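Local coordinates for protein Pbp related beta-lactamase (Pyrococcus abyssi, PDB 2QMI) that probably acts as a self-compartmentalizing serine peptidase of the penicillin-binding protein and beta-lactamase family, assembling into octamers, at residues Gly307-Tyr312 with Ala324-Ser330. Sequence-based numbering, arbitrary orientation.
Sequences GMYTGY and AVLENSS
Thr310 and Glu327 face each other as a hydrogen-bonded antiparallel pair, the nearly straight bond from Thr310 N to Glu327 O measuring 3.1 Å. Tyr312 and Val325 form the next such pair, and the two short strands run 175° apart. The Thr310 side chain adds a further bond: with chi1 at 65°, OG1 sits between the backbone N and the carbonyl carbon. From there it donates to Ser329 O at 2.8 Å, almost in line with that C=O. The same rotation lays CG2 of Thr310 against Ser330, 3.6 Å from its CB. Glu327 runs alongside Thr310 and points the same way; its CG is anti to the backbone N, its CB lies 3.5 Å from Thr310 OG1, and its OE2 accepts from Tyr332 N, just beyond this segment.

Between the two pairs, Gly311 lies opposite Leu326, with their CA atoms 4.4 Å apart. Leu326 CD2 rests over Gly311 CA at 4.0 Å, on the face that glycine leaves without a side chain. Just before one strand begins and just after the other ends, Tyr309 and Asn328 lie side by side, ring and amide planes 37° apart. Tyr309 CE1 comes within 3.8 Å of Asn328 OD1. The polar ends have other partners: Tyr309 OH is hydrogen-bonded to Ala211 O and Asn328 ND2 to Arg41 O. A water donates to Gly307 O and accepts a weak bond from Ser330 OG.

Helix 334-345 packs on the Thr310, Tyr312 and Glu327 face, and helix 241-252 on the Leu326 side. This is a beta hairpin within the central antiparallel sheet of the serine beta-lactamase/penicillin-binding protein fold, sandwiched between helices.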
# COMPACT_ATOMS: atom_id res chain seq x y z
N GLY A 307 -13.22 -30.95 -4.46
CA GLY A 307 -12.86 -29.55 -4.51
C GLY A 307 -13.47 -28.80 -5.68
O GLY A 307 -14.35 -27.96 -5.49
N MET A 308 -13.00 -29.09 -6.89
CA MET A 308 -13.52 -28.42 -8.08
C MET A 308 -14.74 -29.11 -8.71
O MET A 308 -15.31 -28.59 -9.65
CB MET A 308 -12.41 -28.25 -9.13
CG MET A 308 -12.06 -29.50 -9.91
SD MET A 308 -11.08 -30.68 -8.99
CE MET A 308 -12.24 -31.59 -8.28
N TYR A 309 -15.10 -30.28 -8.19
CA TYR A 309 -16.28 -31.02 -8.68
C TYR A 309 -16.97 -31.57 -7.44
O TYR A 309 -16.30 -31.95 -6.49
CB TYR A 309 -15.90 -32.23 -9.55
CG TYR A 309 -15.20 -31.96 -10.87
CD1 TYR A 309 -15.87 -31.40 -11.96
CD2 TYR A 309 -13.86 -32.32 -11.04
CE1 TYR A 309 -15.22 -31.20 -13.18
CE2 TYR A 309 -13.20 -32.13 -12.25
CZ TYR A 309 -13.88 -31.57 -13.31
OH TYR A 309 -13.19 -31.38 -14.49
N THR A 310 -18.30 -31.60 -7.44
CA THR A 310 -19.06 -32.16 -6.33
C THR A 310 -20.27 -32.90 -6.89
O THR A 310 -20.66 -32.68 -8.03
CB THR A 310 -19.56 -31.08 -5.32
OG1 THR A 310 -20.50 -30.21 -5.96
CG2 THR A 310 -18.39 -30.27 -4.78
N GLY A 311 -20.86 -33.79 -6.09
CA GLY A 311 -22.01 -34.53 -6.57
C GLY A 311 -22.79 -35.22 -5.47
O GLY A 311 -22.40 -35.19 -4.30
N TYR A 312 -23.91 -35.83 -5.86
CA TYR A 312 -24.76 -36.55 -4.92
C TYR A 312 -25.70 -37.49 -5.67
O TYR A 312 -26.17 -37.17 -6.76
CB TYR A 312 -25.60 -35.57 -4.10
CG TYR A 312 -26.42 -36.24 -3.02
CD1 TYR A 312 -25.84 -36.59 -1.80
CD2 TYR A 312 -27.77 -36.53 -3.22
CE1 TYR A 312 -26.58 -37.22 -0.81
CE2 TYR A 312 -28.52 -37.16 -2.23
CZ TYR A 312 -27.92 -37.50 -1.03
OH TYR A 312 -28.65 -38.12 -0.04
N ALA A 324 -29.78 -38.07 -9.26
CA ALA A 324 -28.35 -37.90 -9.41
C ALA A 324 -28.11 -36.45 -9.83
O ALA A 324 -28.74 -35.97 -10.77
CB ALA A 324 -27.80 -38.85 -10.46
N VAL A 325 -27.22 -35.78 -9.11
CA VAL A 325 -26.86 -34.39 -9.38
C VAL A 325 -25.33 -34.21 -9.39
O VAL A 325 -24.64 -34.59 -8.44
CB VAL A 325 -27.45 -33.43 -8.32
CG1 VAL A 325 -27.06 -31.98 -8.63
CG2 VAL A 325 -28.96 -33.58 -8.26
N LEU A 326 -24.81 -33.64 -10.47
CA LEU A 326 -23.38 -33.40 -10.59
C LEU A 326 -23.14 -31.90 -10.74
O LEU A 326 -23.94 -31.21 -11.37
CB LEU A 326 -22.79 -34.17 -11.77
CG LEU A 326 -22.78 -35.69 -11.58
CD1 LEU A 326 -22.12 -36.37 -12.76
CD2 LEU A 326 -22.05 -36.03 -10.29
N GLU A 327 -22.05 -31.40 -10.18
CA GLU A 327 -21.75 -29.98 -10.23
C GLU A 327 -20.30 -29.62 -10.52
O GLU A 327 -19.37 -30.25 -10.02
CB GLU A 327 -22.19 -29.33 -8.91
CG GLU A 327 -22.17 -27.81 -8.93
CD GLU A 327 -22.62 -27.22 -7.61
OE1 GLU A 327 -23.66 -27.68 -7.08
OE2 GLU A 327 -21.93 -26.29 -7.10
N ASN A 328 -20.15 -28.56 -11.31
CA ASN A 328 -18.89 -27.99 -11.78
C ASN A 328 -18.09 -27.19 -10.74
O ASN A 328 -17.20 -26.43 -11.11
CB ASN A 328 -19.18 -27.07 -12.96
CG ASN A 328 -18.32 -27.37 -14.14
OD1 ASN A 328 -17.64 -28.39 -14.15
ND2 ASN A 328 -18.36 -26.52 -15.16
N SER A 329 -18.43 -27.35 -9.46
CA SER A 329 -17.75 -26.63 -8.38
C SER A 329 -18.42 -27.02 -7.07
O SER A 329 -19.12 -28.04 -7.00
CB SER A 329 -17.85 -25.11 -8.59
OG SER A 329 -19.21 -24.69 -8.66
N SER A 330 -18.20 -26.23 -6.02
CA SER A 330 -18.83 -26.52 -4.73
C SER A 330 -19.61 -25.30 -4.26
O SER A 330 -19.72 -25.04 -3.06
CB SER A 330 -17.79 -26.90 -3.68
OG SER A 330 -17.02 -25.78 -3.31
O HOH W 1 -15.10 -24.90 -5.87